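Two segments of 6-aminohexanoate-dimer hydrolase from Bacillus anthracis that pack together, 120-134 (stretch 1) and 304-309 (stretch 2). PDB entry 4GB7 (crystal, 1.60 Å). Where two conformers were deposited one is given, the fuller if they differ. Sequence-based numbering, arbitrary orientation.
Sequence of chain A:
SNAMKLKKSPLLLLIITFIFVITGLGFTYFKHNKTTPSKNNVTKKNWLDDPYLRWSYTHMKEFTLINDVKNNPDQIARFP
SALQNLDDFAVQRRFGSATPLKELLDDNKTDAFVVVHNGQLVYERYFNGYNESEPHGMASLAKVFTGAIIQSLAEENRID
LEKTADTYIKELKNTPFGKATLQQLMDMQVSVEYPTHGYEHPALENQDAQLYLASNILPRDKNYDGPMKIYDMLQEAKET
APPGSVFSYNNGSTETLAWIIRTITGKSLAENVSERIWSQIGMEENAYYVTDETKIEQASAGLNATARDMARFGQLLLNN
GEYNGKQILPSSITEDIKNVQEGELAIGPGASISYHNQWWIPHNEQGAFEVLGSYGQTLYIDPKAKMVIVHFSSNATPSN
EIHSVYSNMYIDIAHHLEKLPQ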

# COMPACT_ATOMS: atom_id res chain seq x y z
N GLN A 120 -20.25 2.17 8.38
CA GLN A 120 -20.54 1.09 9.33
C GLN A 120 -19.97 -0.22 8.77
O GLN A 120 -20.03 -0.45 7.55
CB GLN A 120 -22.02 0.91 9.53
CG GLN A 120 -22.72 2.16 10.05
CD GLN A 120 -24.21 1.95 10.21
OE1 GLN A 120 -24.90 1.45 9.31
NE2 GLN A 120 -24.72 2.30 11.39
N LEU A 121 -19.38 -1.03 9.66
CA LEU A 121 -18.89 -2.34 9.27
C LEU A 121 -20.04 -3.27 8.87
O LEU A 121 -21.02 -3.43 9.62
CB LEU A 121 -18.11 -2.94 10.44
CG LEU A 121 -17.54 -4.34 10.31
CD1 LEU A 121 -16.45 -4.36 9.28
CD2 LEU A 121 -17.08 -4.84 11.70
N VAL A 122 -19.92 -3.87 7.69
CA VAL A 122 -20.94 -4.79 7.19
C VAL A 122 -20.51 -6.22 7.20
O VAL A 122 -21.37 -7.11 7.41
CB VAL A 122 -21.43 -4.39 5.75
CG1 VAL A 122 -22.35 -5.46 5.16
CG2 VAL A 122 -22.06 -3.01 5.82
N TYR A 123 -19.22 -6.49 6.98
CA TYR A 123 -18.78 -7.86 6.81
C TYR A 123 -17.31 -7.92 7.02
O TYR A 123 -16.58 -7.09 6.49
CB TYR A 123 -19.06 -8.32 5.41
CG TYR A 123 -18.73 -9.74 5.04
CD1 TYR A 123 -19.44 -10.79 5.60
CD2 TYR A 123 -17.76 -10.02 4.09
CE1 TYR A 123 -19.18 -12.08 5.20
CE2 TYR A 123 -17.48 -11.32 3.68
CZ TYR A 123 -18.20 -12.34 4.25
OH TYR A 123 -17.97 -13.61 3.80
N GLU A 124 -16.87 -8.83 7.85
CA GLU A 124 -15.46 -9.12 8.04
C GLU A 124 -15.25 -10.59 8.20
O GLU A 124 -16.01 -11.26 8.93
CB GLU A 124 -14.82 -8.36 9.20
CG GLU A 124 -15.51 -8.55 10.52
CD GLU A 124 -14.82 -7.89 11.70
OE1 GLU A 124 -13.72 -7.34 11.54
OE2 GLU A 124 -15.41 -7.94 12.80
N ARG A 125 -14.19 -11.08 7.54
CA ARG A 125 -13.80 -12.45 7.64
C ARG A 125 -12.30 -12.55 7.70
O ARG A 125 -11.61 -11.79 7.01
CB ARG A 125 -14.31 -13.26 6.47
CG ARG A 125 -15.83 -13.40 6.44
CD ARG A 125 -16.29 -14.41 7.48
NE ARG A 125 -17.74 -14.56 7.41
CZ ARG A 125 -18.67 -13.88 8.10
NH1 ARG A 125 -18.37 -12.86 8.91
NH2 ARG A 125 -19.95 -14.24 7.94
N TYR A 126 -11.83 -13.46 8.55
CA TYR A 126 -10.40 -13.75 8.79
C TYR A 126 -10.17 -15.22 8.53
O TYR A 126 -11.02 -16.08 8.89
CB TYR A 126 -9.97 -13.34 10.20
CG TYR A 126 -10.22 -11.87 10.45
CD1 TYR A 126 -9.28 -10.92 10.09
CD2 TYR A 126 -11.47 -11.42 10.87
CE1 TYR A 126 -9.57 -9.58 10.22
CE2 TYR A 126 -11.76 -10.09 11.02
CZ TYR A 126 -10.84 -9.17 10.65
OH TYR A 126 -11.14 -7.83 10.77
N PHE A 127 -9.07 -15.55 7.87
CA PHE A 127 -8.91 -16.90 7.32
C PHE A 127 -7.59 -17.51 7.80
O PHE A 127 -6.69 -16.80 8.21
CB PHE A 127 -8.90 -16.89 5.80
CG PHE A 127 -10.16 -16.37 5.15
CD1 PHE A 127 -10.37 -15.02 4.98
CD2 PHE A 127 -11.11 -17.24 4.70
CE1 PHE A 127 -11.53 -14.54 4.41
CE2 PHE A 127 -12.28 -16.77 4.12
CZ PHE A 127 -12.48 -15.41 3.95
N ASN A 128 -7.47 -18.83 7.69
CA ASN A 128 -6.20 -19.51 7.88
C ASN A 128 -5.58 -19.30 9.25
O ASN A 128 -4.37 -19.34 9.40
CB ASN A 128 -5.18 -19.15 6.75
CG ASN A 128 -3.98 -20.07 6.70
OD1 ASN A 128 -2.84 -19.62 6.48
ND2 ASN A 128 -4.23 -21.39 6.84
N GLY A 129 -6.42 -19.04 10.26
CA GLY A 129 -5.93 -18.87 11.58
C GLY A 129 -5.39 -17.50 11.84
O GLY A 129 -4.89 -17.23 12.96
N TYR A 130 -5.51 -16.62 10.86
CA TYR A 130 -4.98 -15.27 11.04
C TYR A 130 -5.79 -14.49 12.11
O TYR A 130 -7.05 -14.41 12.05
CB TYR A 130 -4.95 -14.52 9.73
CG TYR A 130 -4.68 -13.04 9.87
CD1 TYR A 130 -3.51 -12.58 10.46
CD2 TYR A 130 -5.62 -12.09 9.45
CE1 TYR A 130 -3.25 -11.24 10.53
CE2 TYR A 130 -5.37 -10.73 9.56
CZ TYR A 130 -4.22 -10.32 10.12
OH TYR A 130 -4.04 -8.96 10.25
N ASN A 131 -5.07 -13.86 13.04
CA ASN A 131 -5.64 -13.12 14.17
C ASN A 131 -5.95 -11.71 13.72
O ASN A 131 -5.05 -10.94 13.33
CB ASN A 131 -4.62 -13.12 15.35
CG ASN A 131 -5.13 -12.38 16.62
OD1 ASN A 131 -5.97 -11.52 16.56
ND2 ASN A 131 -4.55 -12.75 17.78
N GLU A 132 -7.23 -11.35 13.80
CA GLU A 132 -7.73 -10.04 13.36
C GLU A 132 -7.01 -8.87 13.99
O GLU A 132 -6.99 -7.74 13.41
CB GLU A 132 -9.22 -9.90 13.65
CG GLU A 132 -9.62 -10.11 15.11
CD GLU A 132 -11.10 -10.39 15.26
OE1 GLU A 132 -11.47 -11.54 15.55
OE2 GLU A 132 -11.92 -9.47 15.06
N SER A 133 -6.42 -9.09 15.15
CA SER A 133 -5.80 -7.97 15.90
C SER A 133 -4.28 -7.86 15.70
O SER A 133 -3.65 -6.98 16.28
CB SER A 133 -6.15 -8.05 17.39
OG SER A 133 -7.55 -7.89 17.63
N GLU A 134 -3.71 -8.75 14.89
CA GLU A 134 -2.25 -8.76 14.63
C GLU A 134 -1.97 -8.09 13.31
O GLU A 134 -2.63 -8.35 12.33
CB GLU A 134 -1.67 -10.15 14.64
CG GLU A 134 -1.65 -10.81 16.01
CD GLU A 134 -0.68 -10.17 17.02
OE1 GLU A 134 0.37 -9.60 16.65
OE2 GLU A 134 -0.97 -10.20 18.21
N ASN A 304 2.76 -2.65 8.23
CA ASN A 304 1.98 -3.79 8.72
C ASN A 304 0.90 -3.21 9.65
O ASN A 304 1.21 -2.43 10.57
CB ASN A 304 2.84 -4.74 9.52
CG ASN A 304 3.79 -5.56 8.66
OD1 ASN A 304 3.59 -6.79 8.49
ND2 ASN A 304 4.77 -4.91 8.05
N ALA A 305 -0.37 -3.55 9.38
CA ALA A 305 -1.50 -2.97 10.12
C ALA A 305 -2.64 -3.98 10.20
O ALA A 305 -2.65 -4.97 9.44
CB ALA A 305 -1.98 -1.68 9.48
N THR A 306 -3.59 -3.74 11.07
CA THR A 306 -4.78 -4.61 11.08
C THR A 306 -5.82 -4.15 10.04
O THR A 306 -5.79 -3.00 9.54
CB THR A 306 -5.48 -4.67 12.46
OG1 THR A 306 -6.17 -3.44 12.68
CG2 THR A 306 -4.52 -5.03 13.60
N ALA A 307 -6.69 -5.06 9.64
CA ALA A 307 -7.64 -4.81 8.57
C ALA A 307 -8.67 -3.73 8.93
O ALA A 307 -8.97 -2.85 8.09
CB ALA A 307 -8.37 -6.09 8.14
N ARG A 308 -9.22 -3.81 10.14
CA ARG A 308 -10.14 -2.79 10.58
C ARG A 308 -9.45 -1.43 10.67
O ARG A 308 -10.08 -0.43 10.39
CB ARG A 308 -10.80 -3.13 11.91
CG ARG A 308 -11.87 -4.19 11.73
CD ARG A 308 -12.80 -4.32 12.94
NE ARG A 308 -12.08 -4.65 14.14
CZ ARG A 308 -11.79 -5.87 14.59
NH1 ARG A 308 -11.11 -6.00 15.72
NH2 ARG A 308 -12.17 -6.97 13.95
N ASP A 309 -8.19 -1.42 11.08
CA ASP A 309 -7.50 -0.14 11.17
C ASP A 309 -7.30 0.45 9.78
O ASP A 309 -7.45 1.67 9.59
CB ASP A 309 -6.17 -0.26 11.94
CG ASP A 309 -6.40 -0.34 13.47
OD1 ASP A 309 -7.53 -0.01 13.91
OD2 ASP A 309 -5.46 -0.63 14.24
O HOH W 1 -9.06 -6.16 12.07
O HOH W 2 -6.48 -7.68 10.64

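Arg 308 has the largest share of this contact. Its side chain points toward stretch 1 and reaches two carboxylates through one nitrogen. Arg 308 NH2 donates to Glu 124 OE1 at 2.9 Å and to Glu 132 OE2 at 2.7 Å. Both bonds are nearly straight, and both are salt bridges. The acceptors lie at the edge of the guanidinium, near its plane, where its N-H groups point. Glu 124 comes from the strand and Glu 132 from the loop after it, so one arginine ties both to the helix. Tyr 126 OH donates to Glu 124 OE1 at 2.7 Å, so this oxygen accepts from both stretches.

Thr 306 is next in covered area. Its side chain packs against the loop: Thr 306 CG2 is 3.4 Å from Ser 133 O, and Thr 306 CB is 3.6 Å from Glu 132 O. Thr 306 is also the N-cap of the helix, with Thr 306 OG1 accepting from Asp 309 N at 3.3 Å.

Glu 132 also contributes through its backbone. Glu 132 O accepts from two waters. Water 1 accepts from Arg 308 N, and water 2 accepts from Ala 307 N. The waters thus link the loop carbonyl to the first turn of the helix. Nearby, Ala 307 CB packs 4.2 Å from Tyr 126 CE1.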